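3-dehydroquinate dehydratase (PDB 2EGZ) catalyses the cis-dehydration of 3-dehydroquinate to 3-dehydroshikimate in the chorismate pathway, by way of a Schiff-base intermediate. Local coordinates at residues 22-27 against 52-57; 1-6 against 189-194; 126-131 against 157-162; 138-143 against 166-171. All coordinates share one frame; numbering follows the deposited sequence.

Contact 1. Residues 22-27 against 52-57; sequences KGADIV and QGLKTI
I26 has CG1 anti to the carbonyl carbon (chi1 -60°), which leaves CG2 anti to the backbone N, while I57 carries CG1 anti to its carbonyl carbon. The two side chains cross obliquely, with I26 CG2 3.6 Å from I57 CG1. V27, its CG2 beside the backbone N, meets L54. Turned to chi1 -87°, L54 places CD2 3.9 Å from V27 CG2. L54 CD2 lies 4.1 Å from A24 CB and 3.5 Å from A24 O. All this belongs to a parallel beta-alpha-beta unit of the TIM barrel, in which helix 39-51 links strands 26-30 and 55-59. Three backbone hydrogen bonds link the two segments. K55 N reaches D25 O at 3.1 Å and V27 N K55 O at 3.0 Å, both donors in the carbonyl plane, whereas I57 N, 3.2 Å from V27 O, stands above it. G23 and G53 each end a helix in a Schellman motif; their positive phi would press a CB against the preceding carbonyl O, so glycine fits both. T56 packs on helix 39-51, its OG1 bonded to S84. An alanine at L54 would lose both CD methyls, and with them probably much of the apolar cover of A24, V27 and V49. D25, salt-bridged to R213, and K55, in a weak long ion pair with D85, keep charge near the starts of the strands. I26 and K55 point to one sheet face, V27 and T56 to the other, so main-chain polar atoms pair with each other while aliphatic groups pack on both faces, I26 on I57 and V27 on L54.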
loop_
_atom_site.group_PDB
_atom_site.type_symbol
_atom_site.label_atom_id
_atom_site.label_comp_id
_atom_site.label_asym_id
_atom_site.label_seq_id
_atom_site.Cartn_x
_atom_site.Cartn_y
_atom_site.Cartn_z
ATOM N N LYS B 22 5.112 17.841 -30.921
ATOM C CA LYS B 22 3.896 17.047 -31.046
ATOM C C LYS B 22 2.691 17.557 -30.252
ATOM O O LYS B 22 1.582 17.057 -30.430
ATOM C CB LYS B 22 4.203 15.588 -30.712
ATOM C CG LYS B 22 5.105 14.950 -31.764
ATOM C CD LYS B 22 5.455 13.514 -31.454
ATOM C CE LYS B 22 6.447 12.981 -32.482
ATOM N NZ LYS B 22 5.934 13.116 -33.880
ATOM N N GLY B 23 2.898 18.550 -29.389
ATOM C CA GLY B 23 1.780 19.117 -28.650
ATOM C C GLY B 23 1.593 18.826 -27.167
ATOM O O GLY B 23 0.515 19.083 -26.624
ATOM N N ALA B 24 2.611 18.299 -26.501
ATOM C CA ALA B 24 2.489 18.009 -25.078
ATOM C C ALA B 24 2.449 19.324 -24.305
ATOM O O ALA B 24 3.128 20.282 -24.671
ATOM C CB ALA B 24 3.666 17.170 -24.608
ATOM N N ASP B 25 1.646 19.369 -23.245
ATOM C CA ASP B 25 1.552 20.573 -22.419
ATOM C C ASP B 25 2.450 20.356 -21.219
ATOM O O ASP B 25 3.010 21.300 -20.655
ATOM C CB ASP B 25 0.125 20.772 -21.901
ATOM C CG ASP B 25 -0.876 20.982 -23.006
ATOM O OD1 ASP B 25 -0.767 22.013 -23.701
ATOM O OD2 ASP B 25 -1.770 20.119 -23.178
ATOM N N ILE B 26 2.572 19.089 -20.838
ATOM C CA ILE B 26 3.347 18.703 -19.673
ATOM C C ILE B 26 4.263 17.514 -19.913
ATOM O O ILE B 26 3.932 16.608 -20.673
ATOM C CB ILE B 26 2.404 18.295 -18.520
ATOM C CG1 ILE B 26 1.488 19.458 -18.148
ATOM C CG2 ILE B 26 3.209 17.815 -17.329
ATOM C CD1 ILE B 26 0.377 19.051 -17.205
ATOM N N VAL B 27 5.419 17.527 -19.258
ATOM C CA VAL B 27 6.340 16.403 -19.323
ATOM C C VAL B 27 6.415 15.885 -17.893
ATOM O O VAL B 27 6.709 16.639 -16.962
ATOM C CB VAL B 27 7.770 16.806 -19.778
ATOM C CG1 VAL B 27 8.757 15.685 -19.443
ATOM C CG2 VAL B 27 7.789 17.057 -21.278
ATOM N N GLN B 52 11.769 24.885 -22.625
ATOM C CA GLN B 52 11.039 24.609 -23.862
ATOM C C GLN B 52 9.598 25.089 -23.773
ATOM O O GLN B 52 8.801 24.864 -24.689
ATOM C CB GLN B 52 11.061 23.110 -24.166
ATOM C CG GLN B 52 12.435 22.578 -24.525
ATOM C CD GLN B 52 12.914 23.068 -25.876
ATOM O OE1 GLN B 52 14.078 22.889 -26.234
ATOM N NE2 GLN B 52 12.019 23.685 -26.638
ATOM N N GLY B 53 9.265 25.729 -22.655
ATOM C CA GLY B 53 7.926 26.258 -22.464
ATOM C C GLY B 53 6.866 25.286 -21.979
ATOM O O GLY B 53 5.676 25.596 -22.038
ATOM N N LEU B 54 7.278 24.120 -21.497
ATOM C CA LEU B 54 6.317 23.132 -21.003
ATOM C C LEU B 54 6.315 23.051 -19.488
ATOM O O LEU B 54 7.288 23.435 -18.842
ATOM C CB LEU B 54 6.627 21.748 -21.576
ATOM C CG LEU B 54 6.007 21.436 -22.942
ATOM C CD1 LEU B 54 6.505 22.434 -23.981
ATOM C CD2 LEU B 54 6.349 20.005 -23.340
ATOM N N LYS B 55 5.214 22.562 -18.923
ATOM C CA LYS B 55 5.117 22.407 -17.479
ATOM C C LYS B 55 5.631 21.030 -17.096
ATOM O O LYS B 55 5.753 20.150 -17.945
ATOM C CB LYS B 55 3.675 22.570 -17.009
ATOM C CG LYS B 55 3.209 24.013 -17.014
ATOM C CD LYS B 55 1.776 24.122 -16.536
ATOM C CE LYS B 55 1.338 25.572 -16.443
ATOM N NZ LYS B 55 2.151 26.320 -15.445
ATOM N N THR B 56 5.924 20.848 -15.813
ATOM C CA THR B 56 6.451 19.582 -15.331
ATOM C C THR B 56 5.652 18.962 -14.202
ATOM O O THR B 56 4.965 19.651 -13.450
ATOM C CB THR B 56 7.880 19.744 -14.779
ATOM O OG1 THR B 56 7.855 20.659 -13.671
ATOM C CG2 THR B 56 8.817 20.269 -15.848
ATOM N N ILE B 57 5.748 17.640 -14.112
ATOM C CA ILE B 57 5.149 16.874 -13.032
ATOM C C ILE B 57 6.356 16.121 -12.490
ATOM O O ILE B 57 7.028 15.394 -13.228
ATOM C CB ILE B 57 4.108 15.831 -13.505
ATOM C CG1 ILE B 57 2.834 16.522 -13.996
ATOM C CG2 ILE B 57 3.744 14.914 -12.338
ATOM C CD1 ILE B 57 1.829 15.562 -14.615
#

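Contact 2. Residues 1-6 against 189-194; sequences MLIAVP and VITYCS
Four backbone hydrogen bonds, alternating in direction, run along this parallel pair and close the TIM barrel by joining its first strand, 2-7, to its last, 190-192. L2 N gives to V189 O at 2.9 Å, approaching from above the carbonyl plane. The other three lie nearly along the C=O axes: T191 N to L2 O, A4 N to T191 O at 2.8 Å, and C193 N to A4 O at 2.8 Å. L2 and A4 thus spend both donor and acceptor on this neighbour, whereas I3 N bonds to D25 OD2 and I3 O receives the N-H groups of D25 and I26. The ladder stops at P6, which has no N-H; its CD sits 3.2 Å from C193 O instead. M1 O is taken by R213 NH1. In T191, OG1 stands anti to the backbone N (chi1 -169°) and bonds to R180 O, leaving CG2 alongside I3 CG1 at 3.9 Å. Farther along that face I3 CG2 touches C193 SG at 3.6 Å, and M209 of helix 206-217 covers T191 and C193. On the other face, A4 CB lies over one ring face of Y192, offset toward the rim and 4.2 Å from Y192 CD1, and meets I190 CG2 at 3.9 Å. A methyl is small enough to lie between the I190 side chain and the Y192 ring. With its backbone polar atoms largely paired, the closing seam can stay buried, and a cation-pi contact with K142 places the Y192 ring beside a pocket holding tartaric acid, probably from the crystallisation liquor.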
loop_
_atom_site.group_PDB
_atom_site.type_symbol
_atom_site.label_atom_id
_atom_site.label_comp_id
_atom_site.label_asym_id
_atom_site.label_seq_id
_atom_site.Cartn_x
_atom_site.Cartn_y
_atom_site.Cartn_z
ATOM N N MET B 1 -8.513 19.743 -21.596
ATOM C CA MET B 1 -7.590 19.039 -20.669
ATOM C C MET B 1 -6.146 19.195 -21.115
ATOM O O MET B 1 -5.864 19.404 -22.296
ATOM C CB MET B 1 -7.901 17.546 -20.621
ATOM C CG MET B 1 -7.467 16.823 -21.874
ATOM S SD MET B 1 -8.819 16.509 -22.993
ATOM C CE MET B 1 -8.890 14.710 -22.821
ATOM N N LEU B 2 -5.237 19.064 -20.162
ATOM C CA LEU B 2 -3.814 19.164 -20.438
ATOM C C LEU B 2 -3.305 17.779 -20.810
ATOM O O LEU B 2 -3.791 16.778 -20.289
ATOM C CB LEU B 2 -3.081 19.676 -19.199
ATOM C CG LEU B 2 -3.520 21.069 -18.733
ATOM C CD1 LEU B 2 -2.734 21.458 -17.484
ATOM C CD2 LEU B 2 -3.302 22.084 -19.844
ATOM N N ILE B 3 -2.331 17.728 -21.713
ATOM C CA ILE B 3 -1.762 16.458 -22.149
ATOM C C ILE B 3 -0.351 16.302 -21.614
ATOM O O ILE B 3 0.507 17.166 -21.828
ATOM C CB ILE B 3 -1.708 16.363 -23.680
ATOM C CG1 ILE B 3 -3.109 16.519 -24.263
ATOM C CG2 ILE B 3 -1.115 15.020 -24.091
ATOM C CD1 ILE B 3 -3.132 16.579 -25.779
ATOM N N ALA B 4 -0.109 15.192 -20.924
ATOM C CA ALA B 4 1.203 14.928 -20.353
ATOM C C ALA B 4 1.815 13.656 -20.911
ATOM O O ALA B 4 1.106 12.716 -21.262
ATOM C CB ALA B 4 1.100 14.816 -18.839
ATOM N N VAL B 5 3.139 13.635 -20.986
ATOM C CA VAL B 5 3.854 12.465 -21.473
ATOM C C VAL B 5 4.990 12.161 -20.507
ATOM O O VAL B 5 5.773 13.048 -20.157
ATOM C CB VAL B 5 4.432 12.698 -22.890
ATOM C CG1 VAL B 5 5.303 13.939 -22.904
ATOM C CG2 VAL B 5 5.232 11.478 -23.333
ATOM N N PRO B 6 5.069 10.912 -20.022
ATOM C CA PRO B 6 6.135 10.533 -19.094
ATOM C C PRO B 6 7.431 10.302 -19.852
ATOM O O PRO B 6 7.417 9.840 -20.992
ATOM C CB PRO B 6 5.615 9.241 -18.482
ATOM C CG PRO B 6 4.849 8.633 -19.622
ATOM C CD PRO B 6 4.069 9.835 -20.127
ATOM N N VAL B 189 -8.647 16.508 -15.474
ATOM C CA VAL B 189 -7.927 17.660 -16.008
ATOM C C VAL B 189 -6.638 17.402 -16.778
ATOM O O VAL B 189 -6.158 18.290 -17.489
ATOM C CB VAL B 189 -7.625 18.663 -14.879
ATOM C CG1 VAL B 189 -8.932 19.178 -14.294
ATOM C CG2 VAL B 189 -6.784 17.989 -13.788
ATOM N N ILE B 190 -6.077 16.207 -16.632
ATOM C CA ILE B 190 -4.843 15.842 -17.326
ATOM C C ILE B 190 -4.972 14.426 -17.869
ATOM O O ILE B 190 -5.527 13.546 -17.204
ATOM C CB ILE B 190 -3.617 15.886 -16.372
ATOM C CG1 ILE B 190 -3.407 17.304 -15.839
ATOM C CG2 ILE B 190 -2.361 15.389 -17.100
ATOM C CD1 ILE B 190 -2.366 17.391 -14.721
ATOM N N THR B 191 -4.485 14.215 -19.087
ATOM C CA THR B 191 -4.513 12.893 -19.697
ATOM C C THR B 191 -3.055 12.559 -20.007
ATOM O O THR B 191 -2.249 13.455 -20.244
ATOM C CB THR B 191 -5.373 12.872 -20.987
ATOM O OG1 THR B 191 -5.575 11.516 -21.408
ATOM C CG2 THR B 191 -4.697 13.652 -22.101
ATOM N N TYR B 192 -2.713 11.278 -19.981
ATOM C CA TYR B 192 -1.336 10.852 -20.214
ATOM C C TYR B 192 -1.196 10.052 -21.498
ATOM O O TYR B 192 -1.975 9.133 -21.763
ATOM C CB TYR B 192 -0.849 10.019 -19.024
ATOM C CG TYR B 192 -0.844 10.782 -17.721
ATOM C CD1 TYR B 192 0.354 11.076 -17.070
ATOM C CD2 TYR B 192 -2.037 11.232 -17.148
ATOM C CE1 TYR B 192 0.364 11.804 -15.868
ATOM C CE2 TYR B 192 -2.038 11.958 -15.953
ATOM C CZ TYR B 192 -0.836 12.239 -15.322
ATOM O OH TYR B 192 -0.832 12.953 -14.144
ATOM N N CYS B 193 -0.183 10.399 -22.280
ATOM C CA CYS B 193 0.059 9.741 -23.556
ATOM C C CYS B 193 1.436 9.113 -23.616
ATOM O O CYS B 193 2.251 9.278 -22.709
ATOM C CB CYS B 193 -0.038 10.760 -24.696
ATOM S SG CYS B 193 -1.626 11.551 -24.901
ATOM N N SER B 194 1.678 8.386 -24.700
ATOM C CA SER B 194 2.978 7.776 -24.948
ATOM C C SER B 194 3.611 8.759 -25.929
ATOM O O SER B 194 2.897 9.427 -26.675
ATOM C CB SER B 194 2.814 6.403 -25.604
ATOM O OG SER B 194 2.097 6.509 -26.818
#

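Contact 3. Residues 126-131 against 157-162; sequences IIREVL and LCISRQ
Both segments are helical over most of their length and belong to the outer layer of the TIM barrel: 126-131 lies in helix 124-136 and 157-162 on helix 150-160, the helices before and after strand 140-146. In the first, V130 N and L131 N bond four residues back to I126 O and I127 O; in the second, R161 N and Q162 N reach only three back, to C158 O and I159 O. The backbones come nearest at R128 and S160, whose CA atoms are 6.8 Å apart. I127 and I159 cross at about a right angle, CG2 to CG2 at 3.9 Å, while I127 and L131 also pack on I143 of the strand beneath. I159 CG2 meets R128 CG at 3.7 Å. Bent at chi3 (-69°), the side chain carries R128 NH1 to Q162 OE1 at 2.8 Å, with a bent angle of 140° at the hydrogen; NH1 lies in the plane of the Q162 carbonyl, while OE1 is tilted out of the R128 guanidinium plane. A long, flexible arginine suits this partly exposed place, its methylenes covering I159 and its guanidinium reaching Q162. An alanine at R128 would lose the bond to Q162 and probably leave I159 less well covered. L131 CD1 rests 3.8 Å from S160 CA, and S160 OG, between its backbone N and carbonyl carbon (chi1 78°), donates a hydrogen bond to L157 O at 2.7 Å.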
loop_
_atom_site.group_PDB
_atom_site.type_symbol
_atom_site.label_atom_id
_atom_site.label_comp_id
_atom_site.label_asym_id
_atom_site.label_seq_id
_atom_site.Cartn_x
_atom_site.Cartn_y
_atom_site.Cartn_z
ATOM N N ILE B 126 -13.865 2.455 -2.344
ATOM C CA ILE B 126 -12.431 2.710 -2.420
ATOM C C ILE B 126 -12.180 3.867 -3.388
ATOM O O ILE B 126 -11.369 4.749 -3.114
ATOM C CB ILE B 126 -11.668 1.454 -2.895
ATOM C CG1 ILE B 126 -11.695 0.399 -1.784
ATOM C CG2 ILE B 126 -10.232 1.811 -3.263
ATOM C CD1 ILE B 126 -10.954 -0.884 -2.118
ATOM N N ILE B 127 -12.882 3.865 -4.517
ATOM C CA ILE B 127 -12.734 4.947 -5.485
ATOM C C ILE B 127 -13.057 6.276 -4.802
ATOM O O ILE B 127 -12.302 7.246 -4.904
ATOM C CB ILE B 127 -13.691 4.758 -6.686
ATOM C CG1 ILE B 127 -13.257 3.536 -7.495
ATOM C CG2 ILE B 127 -13.712 6.023 -7.552
ATOM C CD1 ILE B 127 -14.202 3.151 -8.610
ATOM N N ARG B 128 -14.179 6.315 -4.089
ATOM C CA ARG B 128 -14.590 7.533 -3.403
ATOM C C ARG B 128 -13.642 7.941 -2.279
ATOM O O ARG B 128 -13.393 9.126 -2.076
ATOM C CB ARG B 128 -16.014 7.382 -2.852
ATOM C CG ARG B 128 -17.092 7.321 -3.929
ATOM C CD ARG B 128 -18.486 7.392 -3.309
ATOM N NE ARG B 128 -18.794 6.188 -2.547
ATOM C CZ ARG B 128 -19.495 5.161 -3.017
ATOM N NH1 ARG B 128 -19.979 5.184 -4.255
ATOM N NH2 ARG B 128 -19.700 4.103 -2.248
ATOM N N GLU B 129 -13.117 6.965 -1.545
ATOM C CA GLU B 129 -12.199 7.277 -0.454
ATOM C C GLU B 129 -10.906 7.889 -0.978
ATOM O O GLU B 129 -10.373 8.829 -0.388
ATOM C CB GLU B 129 -11.870 6.029 0.357
ATOM C CG GLU B 129 -10.980 6.328 1.554
ATOM C CD GLU B 129 -10.685 5.097 2.376
ATOM O OE1 GLU B 129 -11.648 4.437 2.819
ATOM O OE2 GLU B 129 -9.492 4.791 2.579
ATOM N N VAL B 130 -10.395 7.344 -2.078
ATOM C CA VAL B 130 -9.167 7.862 -2.673
ATOM C C VAL B 130 -9.375 9.315 -3.067
ATOM O O VAL B 130 -8.520 10.167 -2.823
ATOM C CB VAL B 130 -8.761 7.039 -3.926
ATOM C CG1 VAL B 130 -7.651 7.751 -4.693
ATOM C CG2 VAL B 130 -8.295 5.654 -3.498
ATOM N N LEU B 131 -10.519 9.602 -3.674
ATOM C CA LEU B 131 -10.829 10.963 -4.087
ATOM C C LEU B 131 -10.973 11.889 -2.886
ATOM O O LEU B 131 -10.407 12.982 -2.861
ATOM C CB LEU B 131 -12.118 10.979 -4.906
ATOM C CG LEU B 131 -12.032 10.212 -6.226
ATOM C CD1 LEU B 131 -13.405 10.168 -6.879
ATOM C CD2 LEU B 131 -11.014 10.888 -7.143
ATOM N N LEU B 157 -15.705 6.291 -14.064
ATOM C CA LEU B 157 -16.096 7.638 -14.477
ATOM C C LEU B 157 -17.335 8.146 -13.756
ATOM O O LEU B 157 -17.368 9.287 -13.285
ATOM C CB LEU B 157 -16.315 7.675 -15.991
ATOM C CG LEU B 157 -15.060 7.380 -16.818
ATOM C CD1 LEU B 157 -15.425 7.181 -18.279
ATOM C CD2 LEU B 157 -14.067 8.527 -16.667
ATOM N N CYS B 158 -18.350 7.301 -13.656
ATOM C CA CYS B 158 -19.586 7.698 -12.995
ATOM C C CYS B 158 -19.468 7.894 -11.489
ATOM O O CYS B 158 -20.035 8.838 -10.933
ATOM C CB CYS B 158 -20.681 6.682 -13.299
ATOM S SG CYS B 158 -21.117 6.695 -15.042
ATOM N N ILE B 159 -18.736 7.006 -10.826
ATOM C CA ILE B 159 -18.577 7.111 -9.384
ATOM C C ILE B 159 -17.744 8.333 -9.004
ATOM O O ILE B 159 -17.948 8.933 -7.945
ATOM C CB ILE B 159 -17.924 5.832 -8.820
ATOM C CG1 ILE B 159 -18.866 4.643 -9.024
ATOM C CG2 ILE B 159 -17.592 6.006 -7.342
ATOM C CD1 ILE B 159 -20.200 4.772 -8.325
ATOM N N SER B 160 -16.821 8.722 -9.877
ATOM C CA SER B 160 -15.975 9.872 -9.595
ATOM C C SER B 160 -16.779 11.162 -9.442
ATOM O O SER B 160 -16.336 12.088 -8.767
ATOM C CB SER B 160 -14.922 10.047 -10.696
ATOM O OG SER B 160 -15.487 10.640 -11.852
ATOM N N ARG B 161 -17.959 11.224 -10.057
ATOM C CA ARG B 161 -18.799 12.419 -9.972
ATOM C C ARG B 161 -19.407 12.616 -8.583
ATOM O O ARG B 161 -19.874 13.708 -8.250
ATOM C CB ARG B 161 -19.927 12.360 -11.006
ATOM C CG ARG B 161 -19.440 12.284 -12.444
ATOM C CD ARG B 161 -20.594 12.146 -13.429
ATOM N NE ARG B 161 -21.435 13.338 -13.487
ATOM C CZ ARG B 161 -22.719 13.364 -13.146
ATOM N NH1 ARG B 161 -23.315 12.257 -12.718
ATOM N NH2 ARG B 161 -23.407 14.494 -13.237
ATOM N N GLN B 162 -19.393 11.561 -7.775
ATOM C CA GLN B 162 -19.957 11.624 -6.429
ATOM C C GLN B 162 -19.050 12.373 -5.448
ATOM O O GLN B 162 -19.433 12.658 -4.306
ATOM C CB GLN B 162 -20.257 10.205 -5.951
ATOM C CG GLN B 162 -21.083 9.444 -6.986
ATOM C CD GLN B 162 -21.497 8.062 -6.540
ATOM O OE1 GLN B 162 -20.808 7.415 -5.755
ATOM N NE2 GLN B 162 -22.623 7.589 -7.064
#

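Contact 4. Residues 138-143 against 166-171; sequences GGIPKI and EKILIS
Three backbone hydrogen bonds join the strands within these segments: I168 N to P141 O, I143 N to I168 O and I170 N to I143 O, each 2.9 Å, the last two nearly along the C=O axis. They hold strands 140-146 and 168-172 parallel, with segment axes 1° apart, in a beta-alpha-beta unit whose helix is 150-160. Among the apolar contacts, K142 sets CG anti to the backbone N (chi1 170°) and stays extended to its tip, so its methylenes run obliquely across the side chains of I168 and I170: K142 CG is 3.7 Å from I168 CG2 and K142 CE 3.9 Å from I170 CD1. At the strand entrance P141 CG lies 3.9 Å from K167 CB. I143, opposite L169, faces outward onto helices 124-136 and 150-160. The I140 CD1 methyl is in van der Waals contact with the carboxylate oxygen E166 OE2 at 3.5 Å. Polar ends find partners beyond the segments. K167 NZ bonds to G165 O and V163 O, which suits a buried lysine. K142 NZ bonds to a tartaric acid, probably from the crystallisation liquor, makes a cation-pi contact with Y192, and has a weak long ion pair with D88. K142 forms the Schiff base with substrate, and isoleucines along its stem probably help fix where the amine points. Such apolar surroundings would tend to lower its pKa, an effect that the Y192 ring and the distant D88 carboxylate would probably oppose in part.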
loop_
_atom_site.group_PDB
_atom_site.type_symbol
_atom_site.label_atom_id
_atom_site.label_comp_id
_atom_site.label_asym_id
_atom_site.label_seq_id
_atom_site.Cartn_x
_atom_site.Cartn_y
_atom_site.Cartn_z
ATOM N N GLY B 138 -5.313 18.267 0.467
ATOM C CA GLY B 138 -5.080 19.429 -0.376
ATOM C C GLY B 138 -4.487 19.226 -1.761
ATOM O O GLY B 138 -3.868 20.139 -2.303
ATOM N N GLY B 139 -4.678 18.054 -2.353
ATOM C CA GLY B 139 -4.122 17.835 -3.677
ATOM C C GLY B 139 -5.163 17.481 -4.715
ATOM O O GLY B 139 -6.364 17.432 -4.424
ATOM N N ILE B 140 -4.700 17.254 -5.939
ATOM C CA ILE B 140 -5.573 16.862 -7.034
ATOM C C ILE B 140 -5.525 15.342 -7.037
ATOM O O ILE B 140 -4.505 14.747 -7.375
ATOM C CB ILE B 140 -5.049 17.368 -8.388
ATOM C CG1 ILE B 140 -4.920 18.894 -8.362
ATOM C CG2 ILE B 140 -5.991 16.923 -9.508
ATOM C CD1 ILE B 140 -4.240 19.466 -9.592
ATOM N N PRO B 141 -6.621 14.689 -6.640
ATOM C CA PRO B 141 -6.619 13.228 -6.624
ATOM C C PRO B 141 -6.497 12.610 -8.013
ATOM O O PRO B 141 -7.142 13.052 -8.964
ATOM C CB PRO B 141 -7.943 12.888 -5.934
ATOM C CG PRO B 141 -8.828 14.039 -6.327
ATOM C CD PRO B 141 -7.920 15.230 -6.198
ATOM N N LYS B 142 -5.647 11.592 -8.115
ATOM C CA LYS B 142 -5.425 10.883 -9.370
ATOM C C LYS B 142 -5.644 9.400 -9.123
ATOM O O LYS B 142 -5.060 8.830 -8.200
ATOM C CB LYS B 142 -3.990 11.100 -9.870
ATOM C CG LYS B 142 -3.609 10.197 -11.032
ATOM C CD LYS B 142 -2.185 10.444 -11.516
ATOM C CE LYS B 142 -1.867 9.550 -12.709
ATOM N NZ LYS B 142 -0.500 9.776 -13.271
ATOM N N ILE B 143 -6.486 8.782 -9.946
ATOM C CA ILE B 143 -6.774 7.358 -9.827
ATOM C C ILE B 143 -6.466 6.692 -11.161
ATOM O O ILE B 143 -7.027 7.065 -12.186
ATOM C CB ILE B 143 -8.267 7.106 -9.485
ATOM C CG1 ILE B 143 -8.622 7.777 -8.159
ATOM C CG2 ILE B 143 -8.543 5.605 -9.397
ATOM C CD1 ILE B 143 -10.092 7.668 -7.794
ATOM N N GLU B 166 -11.804 18.903 -9.275
ATOM C CA GLU B 166 -10.995 18.504 -10.408
ATOM C C GLU B 166 -10.187 17.309 -9.934
ATOM O O GLU B 166 -9.793 17.224 -8.766
ATOM C CB GLU B 166 -10.088 19.641 -10.886
ATOM C CG GLU B 166 -9.096 20.174 -9.882
ATOM C CD GLU B 166 -8.335 21.362 -10.438
ATOM O OE1 GLU B 166 -8.994 22.333 -10.870
ATOM O OE2 GLU B 166 -7.086 21.331 -10.451
ATOM N N LYS B 167 -9.962 16.374 -10.842
ATOM C CA LYS B 167 -9.247 15.155 -10.512
ATOM C C LYS B 167 -8.607 14.636 -11.783
ATOM O O LYS B 167 -8.677 15.287 -12.824
ATOM C CB LYS B 167 -10.244 14.124 -9.977
ATOM C CG LYS B 167 -11.490 13.969 -10.867
ATOM C CD LYS B 167 -12.545 13.059 -10.232
ATOM C CE LYS B 167 -13.199 13.666 -8.994
ATOM N NZ LYS B 167 -14.255 14.681 -9.316
ATOM N N ILE B 168 -7.983 13.468 -11.690
ATOM C CA ILE B 168 -7.346 12.827 -12.838
ATOM C C ILE B 168 -7.821 11.384 -12.807
ATOM O O ILE B 168 -7.570 10.659 -11.842
ATOM C CB ILE B 168 -5.809 12.877 -12.729
ATOM C CG1 ILE B 168 -5.342 14.337 -12.786
ATOM C CG2 ILE B 168 -5.174 12.050 -13.851
ATOM C CD1 ILE B 168 -3.885 14.536 -12.356
ATOM N N LEU B 169 -8.523 10.977 -13.859
ATOM C CA LEU B 169 -9.066 9.629 -13.934
ATOM C C LEU B 169 -8.504 8.857 -15.103
ATOM O O LEU B 169 -8.533 9.334 -16.237
ATOM C CB LEU B 169 -10.583 9.701 -14.074
ATOM C CG LEU B 169 -11.272 10.498 -12.968
ATOM C CD1 LEU B 169 -12.741 10.668 -13.309
ATOM C CD2 LEU B 169 -11.091 9.774 -11.640
ATOM N N ILE B 170 -8.010 7.655 -14.833
ATOM C CA ILE B 170 -7.450 6.831 -15.892
ATOM C C ILE B 170 -7.813 5.366 -15.726
ATOM O O ILE B 170 -7.524 4.767 -14.689
ATOM C CB ILE B 170 -5.907 6.917 -15.918
ATOM C CG1 ILE B 170 -5.465 8.373 -16.069
ATOM C CG2 ILE B 170 -5.358 6.090 -17.072
ATOM C CD1 ILE B 170 -4.005 8.589 -15.798
ATOM N N SER B 171 -8.471 4.803 -16.734
ATOM C CA SER B 171 -8.790 3.379 -16.723
ATOM C C SER B 171 -7.709 2.804 -17.630
ATOM O O SER B 171 -7.721 3.041 -18.840
ATOM C CB SER B 171 -10.171 3.102 -17.326
ATOM O OG SER B 171 -11.201 3.532 -16.460
#

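In the fold
The chain starts in contact 2, whose first segment waits until residues 189-194 return to close the barrel; everything else is nested within that loop. Contact 1 closes early, over a single helix, and touches contact 2 because strands 26-30 and 2-7 are neighbours in the sheet. After it, in series, come contacts 3 and 4, which cross: 126-131, 138-143, 157-162 and 166-171 alternate along the chain. One pairs outer helices, the other the strands beneath, and they meet where V130 packs on I143 and S160 on L169. V189 N bonds to K167 O, joining contact 4 to contact 2 beside the starts of strands 168-172 and 190-192, where the barrel closes.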